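Local structure of hypothetical protein Atu1540 (Agrobacterium tumefaciens str. C58, 2HWJ) at residues 48-56 / 65-75. The protein is of unknown function but probably belongs to a putative ParB-like nuclease family of the ParB/sulfiredoxin clan. Sequence-based numbering, arbitrary orientation.
Sequences LGNHIVPVV and LIDHHHLVLAL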
ATOM      1  N   LEU A  48      13.465   9.229 -27.160  1.00 73.08           N
ATOM      2  CA  LEU A  48      12.490  10.124 -26.523  1.00 70.50           C
ATOM      3  C   LEU A  48      11.377  10.298 -27.525  1.00 69.60           C
ATOM      4  O   LEU A  48      11.654  10.776 -28.633  1.00 70.67           O
ATOM      5  CB  LEU A  48      13.162  11.496 -26.266  1.00 70.65           C
ATOM      6  CG  LEU A  48      14.403  11.660 -25.338  1.00 69.84           C
ATOM      7  CD1 LEU A  48      15.506  10.588 -25.517  1.00 67.64           C
ATOM      8  CD2 LEU A  48      14.991  13.055 -25.466  1.00 69.15           C
ATOM      9  N   GLY A  49      10.122   9.950 -27.247  1.00 67.89           N
ATOM     10  CA  GLY A  49       9.547   9.446 -26.033  1.00 65.62           C
ATOM     11  C   GLY A  49       8.636   8.283 -26.443  1.00 64.74           C
ATOM     12  O   GLY A  49       7.410   8.422 -26.615  1.00 63.49           O
ATOM     13  N   ASN A  50       9.272   7.125 -26.601  1.00 63.81           N
ATOM     14  CA  ASN A  50       8.574   5.899 -26.691  1.00 63.85           C
ATOM     15  C   ASN A  50       8.227   5.388 -25.340  1.00 63.29           C
ATOM     16  O   ASN A  50       8.688   5.888 -24.326  1.00 62.48           O
ATOM     17  CB  ASN A  50       9.437   4.845 -27.328  1.00 64.71           C
ATOM     18  CG  ASN A  50      10.151   5.343 -28.499  1.00 65.83           C
ATOM     19  OD1 ASN A  50      11.220   4.834 -28.857  1.00 67.02           O
ATOM     20  ND2 ASN A  50       9.587   6.364 -29.128  1.00 68.96           N
ATOM     21  N   HIS A  51       7.441   4.329 -25.375  1.00 63.33           N
ATOM     22  CA  HIS A  51       6.938   3.686 -24.194  1.00 64.71           C
ATOM     23  C   HIS A  51       8.064   2.931 -23.585  1.00 63.61           C
ATOM     24  O   HIS A  51       8.957   2.438 -24.290  1.00 64.47           O
ATOM     25  CB  HIS A  51       5.792   2.733 -24.542  1.00 64.97           C
ATOM     26  CG  HIS A  51       4.779   3.368 -25.424  1.00 70.45           C
ATOM     27  ND1 HIS A  51       4.825   3.257 -26.806  1.00 73.64           N
ATOM     28  CD2 HIS A  51       3.771   4.238 -25.142  1.00 72.12           C
ATOM     29  CE1 HIS A  51       3.830   3.963 -27.327  1.00 72.47           C
ATOM     30  NE2 HIS A  51       3.194   4.584 -26.342  1.00 73.38           N
ATOM     31  N   ILE A  52       7.996   2.886 -22.262  1.00 62.05           N
ATOM     32  CA  ILE A  52       8.888   2.141 -21.416  1.00 59.88           C
ATOM     33  C   ILE A  52       7.974   1.239 -20.687  1.00 57.31           C
ATOM     34  O   ILE A  52       6.974   1.674 -20.182  1.00 58.31           O
ATOM     35  CB  ILE A  52       9.484   3.030 -20.298  1.00 58.18           C
ATOM     36  CG1 ILE A  52       9.392   4.455 -20.738  1.00 59.46           C
ATOM     37  CG2 ILE A  52      10.905   2.560 -19.933  1.00 56.09           C
ATOM     38  CD1 ILE A  52      10.469   5.468 -20.024  1.00 63.13           C
ATOM     39  N   VAL A  53       8.422   0.047 -20.437  1.00 55.12           N
ATOM     40  CA  VAL A  53       7.573  -0.923 -19.874  1.00 54.31           C
ATOM     41  C   VAL A  53       8.361  -1.529 -18.734  1.00 54.62           C
ATOM     42  O   VAL A  53       9.558  -1.701 -18.853  1.00 55.63           O
ATOM     43  CB  VAL A  53       7.256  -1.783 -21.085  1.00 54.27           C
ATOM     44  CG1 VAL A  53       7.700  -3.206 -21.025  1.00 51.76           C
ATOM     45  CG2 VAL A  53       5.847  -1.454 -21.592  1.00 53.11           C
ATOM     46  N   PRO A  54       7.743  -1.723 -17.571  1.00 54.40           N
ATOM     47  CA  PRO A  54       8.528  -2.246 -16.418  1.00 53.37           C
ATOM     48  C   PRO A  54       8.700  -3.741 -16.517  1.00 54.12           C
ATOM     49  O   PRO A  54       7.857  -4.444 -17.035  1.00 57.00           O
ATOM     50  CB  PRO A  54       7.612  -1.953 -15.241  1.00 51.32           C
ATOM     51  CG  PRO A  54       6.309  -2.079 -15.721  1.00 50.61           C
ATOM     52  CD  PRO A  54       6.336  -1.523 -17.193  1.00 53.96           C
ATOM     53  N   VAL A  55       9.729  -4.274 -15.938  1.00 54.98           N
ATOM     54  CA  VAL A  55      10.120  -5.665 -16.214  1.00 54.72           C
ATOM     55  C   VAL A  55      10.898  -6.216 -15.003  1.00 55.42           C
ATOM     56  O   VAL A  55      11.361  -5.463 -14.170  1.00 55.75           O
ATOM     57  CB  VAL A  55      11.049  -5.535 -17.400  1.00 55.93           C
ATOM     58  CG1 VAL A  55      12.409  -6.220 -17.182  1.00 56.97           C
ATOM     59  CG2 VAL A  55      10.331  -5.729 -18.737  1.00 51.52           C
ATOM     60  N   VAL A  56      11.033  -7.521 -14.873  1.00 55.59           N
ATOM     61  CA  VAL A  56      11.701  -8.107 -13.720  1.00 54.51           C
ATOM     62  C   VAL A  56      12.703  -9.045 -14.304  1.00 53.65           C
ATOM     63  O   VAL A  56      12.440  -9.693 -15.264  1.00 55.34           O
ATOM     64  CB  VAL A  56      10.617  -8.877 -12.872  1.00 55.38           C
ATOM     65  CG1 VAL A  56      11.162 -10.091 -12.191  1.00 56.28           C
ATOM     66  CG2 VAL A  56      10.049  -8.000 -11.830  1.00 53.31           C
ATOM     67  N   LEU A  65       7.599  -9.343 -18.324  1.00 55.43           N
ATOM     68  CA  LEU A  65       6.811  -8.094 -18.484  1.00 57.80           C
ATOM     69  C   LEU A  65       5.853  -8.023 -17.330  1.00 60.17           C
ATOM     70  O   LEU A  65       5.154  -8.994 -17.052  1.00 60.19           O
ATOM     71  CB  LEU A  65       5.938  -8.196 -19.744  1.00 56.13           C
ATOM     72  CG  LEU A  65       5.028  -7.008 -19.981  1.00 57.17           C
ATOM     73  CD1 LEU A  65       5.824  -5.684 -20.103  1.00 53.74           C
ATOM     74  CD2 LEU A  65       4.127  -7.197 -21.204  1.00 57.61           C
ATOM     75  N   ILE A  66       5.761  -6.873 -16.685  1.00 63.65           N
ATOM     76  CA  ILE A  66       4.996  -6.774 -15.417  1.00 66.50           C
ATOM     77  C   ILE A  66       3.710  -5.965 -15.589  1.00 68.96           C
ATOM     78  O   ILE A  66       2.734  -6.097 -14.851  1.00 72.07           O
ATOM     79  CB  ILE A  66       5.933  -6.212 -14.294  1.00 66.46           C
ATOM     80  CG1 ILE A  66       6.626  -7.382 -13.692  1.00 65.92           C
ATOM     81  CG2 ILE A  66       5.223  -5.518 -13.194  1.00 66.68           C
ATOM     82  CD1 ILE A  66       5.765  -8.538 -13.856  1.00 62.14           C
ATOM     83  N   ASP A  67       3.667  -5.125 -16.591  1.00 69.23           N
ATOM     84  CA  ASP A  67       2.445  -4.412 -16.777  1.00 69.42           C
ATOM     85  C   ASP A  67       2.289  -4.166 -18.238  1.00 67.35           C
ATOM     86  O   ASP A  67       3.250  -4.397 -18.997  1.00 68.43           O
ATOM     87  CB  ASP A  67       2.564  -3.055 -16.069  1.00 71.11           C
ATOM     88  CG  ASP A  67       1.243  -2.579 -15.576  1.00 74.83           C
ATOM     89  OD1 ASP A  67       0.251  -3.341 -15.782  1.00 78.54           O
ATOM     90  OD2 ASP A  67       1.195  -1.468 -14.995  1.00 81.50           O
ATOM     91  N   HIS A  68       1.158  -3.613 -18.648  1.00 62.38           N
ATOM     92  CA  HIS A  68       1.078  -3.163 -20.030  1.00 60.13           C
ATOM     93  C   HIS A  68       1.105  -4.270 -21.051  1.00 57.50           C
ATOM     94  O   HIS A  68       1.630  -4.092 -22.136  1.00 58.26           O
ATOM     95  CB  HIS A  68       2.139  -2.124 -20.369  1.00 57.92           C
ATOM     96  CG  HIS A  68       2.190  -1.018 -19.374  1.00 63.08           C
ATOM     97  ND1 HIS A  68       1.240  -0.017 -19.327  1.00 64.02           N
ATOM     98  CD2 HIS A  68       3.042  -0.778 -18.346  1.00 62.18           C
ATOM     99  CE1 HIS A  68       1.511   0.794 -18.322  1.00 60.59           C
ATOM    100  NE2 HIS A  68       2.589   0.348 -17.712  1.00 59.74           N
ATOM    101  N   HIS A  69       0.563  -5.419 -20.732  1.00 56.36           N
ATOM    102  CA  HIS A  69       0.361  -6.431 -21.831  1.00 56.23           C
ATOM    103  C   HIS A  69      -0.457  -5.940 -23.064  1.00 55.51           C
ATOM    104  O   HIS A  69      -0.160  -6.306 -24.190  1.00 55.25           O
ATOM    105  CB  HIS A  69      -0.172  -7.730 -21.271  1.00 54.08           C
ATOM    106  CG  HIS A  69       0.781  -8.384 -20.311  1.00 59.62           C
ATOM    107  ND1 HIS A  69       1.344  -9.625 -20.534  1.00 60.61           N
ATOM    108  CD2 HIS A  69       1.287  -7.958 -19.128  1.00 59.99           C
ATOM    109  CE1 HIS A  69       2.144  -9.938 -19.526  1.00 58.42           C
ATOM    110  NE2 HIS A  69       2.133  -8.939 -18.667  1.00 60.63           N
ATOM    111  N   HIS A  70      -1.471  -5.116 -22.850  1.00 54.93           N
ATOM    112  CA  HIS A  70      -2.330  -4.760 -23.940  1.00 55.26           C
ATOM    113  C   HIS A  70      -1.446  -4.015 -24.905  1.00 54.73           C
ATOM    114  O   HIS A  70      -1.354  -4.317 -26.071  1.00 55.64           O
ATOM    115  CB  HIS A  70      -3.483  -3.912 -23.398  1.00 55.66           C
ATOM    116  CG  HIS A  70      -4.445  -4.692 -22.547  1.00 60.39           C
ATOM    117  ND1 HIS A  70      -5.517  -5.391 -23.074  1.00 66.13           N
ATOM    118  CD2 HIS A  70      -4.445  -4.968 -21.222  1.00 65.72           C
ATOM    119  CE1 HIS A  70      -6.156  -6.030 -22.109  1.00 63.85           C
ATOM    120  NE2 HIS A  70      -5.521  -5.799 -20.978  1.00 65.14           N
ATOM    121  N   LEU A  71      -0.653  -3.121 -24.366  1.00 55.55           N
ATOM    122  CA  LEU A  71       0.127  -2.209 -25.162  1.00 53.63           C
ATOM    123  C   LEU A  71       1.168  -3.005 -25.833  1.00 53.04           C
ATOM    124  O   LEU A  71       1.385  -2.837 -27.045  1.00 54.17           O
ATOM    125  CB  LEU A  71       0.772  -1.176 -24.275  1.00 52.97           C
ATOM    126  CG  LEU A  71       1.699  -0.352 -25.150  1.00 54.74           C
ATOM    127  CD1 LEU A  71       0.884   0.382 -26.200  1.00 55.64           C
ATOM    128  CD2 LEU A  71       2.602   0.591 -24.377  1.00 55.26           C
ATOM    129  N   VAL A  72       1.798  -3.911 -25.103  1.00 51.46           N
ATOM    130  CA  VAL A  72       2.830  -4.692 -25.783  1.00 51.68           C
ATOM    131  C   VAL A  72       2.307  -5.612 -26.913  1.00 52.92           C
ATOM    132  O   VAL A  72       2.929  -5.680 -28.012  1.00 54.09           O
ATOM    133  CB  VAL A  72       3.794  -5.422 -24.813  1.00 52.52           C
ATOM    134  CG1 VAL A  72       4.758  -6.260 -25.567  1.00 48.51           C
ATOM    135  CG2 VAL A  72       4.591  -4.408 -23.955  1.00 47.79           C
ATOM    136  N   LEU A  73       1.162  -6.269 -26.721  1.00 52.29           N
ATOM    137  CA  LEU A  73       0.607  -7.014 -27.848  1.00 51.65           C
ATOM    138  C   LEU A  73       0.242  -6.046 -28.992  1.00 52.87           C
ATOM    139  O   LEU A  73       0.458  -6.352 -30.177  1.00 51.52           O
ATOM    140  CB  LEU A  73      -0.562  -7.833 -27.398  1.00 51.62           C
ATOM    141  CG  LEU A  73      -1.316  -8.792 -28.325  1.00 52.96           C
ATOM    142  CD1 LEU A  73      -0.382  -9.838 -28.946  1.00 51.00           C
ATOM    143  CD2 LEU A  73      -2.478  -9.450 -27.582  1.00 49.27           C
ATOM    144  N   ALA A  74      -0.285  -4.873 -28.638  1.00 53.52           N
ATOM    145  CA  ALA A  74      -0.680  -3.937 -29.685  1.00 55.09           C
ATOM    146  C   ALA A  74       0.561  -3.674 -30.550  1.00 56.20           C
ATOM    147  O   ALA A  74       0.498  -3.727 -31.809  1.00 55.95           O
ATOM    148  CB  ALA A  74      -1.202  -2.636 -29.115  1.00 54.07           C
ATOM    149  N   LEU A  75       1.694  -3.413 -29.882  1.00 56.87           N
ATOM    150  CA  LEU A  75       2.883  -2.947 -30.607  1.00 56.95           C
ATOM    151  C   LEU A  75       3.412  -4.136 -31.410  1.00 56.84           C
ATOM    152  O   LEU A  75       3.819  -4.018 -32.568  1.00 57.16           O
ATOM    153  CB  LEU A  75       3.944  -2.432 -29.643  1.00 56.93           C
ATOM    154  CG  LEU A  75       4.221  -0.989 -29.210  1.00 56.06           C
ATOM    155  CD1 LEU A  75       3.190  -0.027 -29.494  1.00 58.39           C
ATOM    156  CD2 LEU A  75       4.542  -0.928 -27.737  1.00 55.74           C
TER
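Val-53 and Leu-65 meet through their methyl ends, CG1 of the valine against CD1 of the leucine. The two side chains cross at about a right angle. Leu-65 holds its CG anti to its own backbone N (chi1 177°), which carries CD1 to Val-53 on strand 52-57. The other methyl of Val-53, CG2, faces the helix. Val-53 CG2 lies 4.0 Å from His-68 CB and equally far from Val-72 CG2. Val-53 thus contacts the end of strand 63-65 with one methyl, and the N-cap and first turn of helix 69-77 with the other.

Pro-54 packs beside it. Pro-54 CD touches the edge of the His-68 imidazole, 3.6 Å from His-68 CD2 and near the ring plane. Its CG rests on CB of Asp-67. The carboxylate carbon of Asp-67 lies over one face of the same imidazole, off-centre. The carbonyl of Pro-54 accepts a backbone hydrogen bond: Ile-66 N donates to Pro-54 O at 3.2 Å, with an N-H...O angle of 152°. Two residues further on, Val-56 CG2 meets Ile-66 CG1 at 3.9 Å.

At the far end the His-51 ring lies against the helix. CD2 of Leu-71 sits over one face of the His-51 ring, 4.0 Å from the centroid and 27° off the normal, in a CH-pi contact. Tyr-5 of the second subunit also packs on Leu-71, and Arg-8 of that subunit on His-51, so this end borders the subunit interface.

Val-55 and Leu-65 form an antiparallel non-hydrogen-bonded pair. Strand 52-57 also pairs with strand 82-90, through Val-53 and Val-55. The arrangement is a beta-hairpin whose second strand leads, through the short turn Ile-66 to His-68, into helix 69-77, with His-68 at its N-cap. That helix packs back on the first strand of the hairpin, against the mixed four-stranded sheet of this putative ParB-like domain.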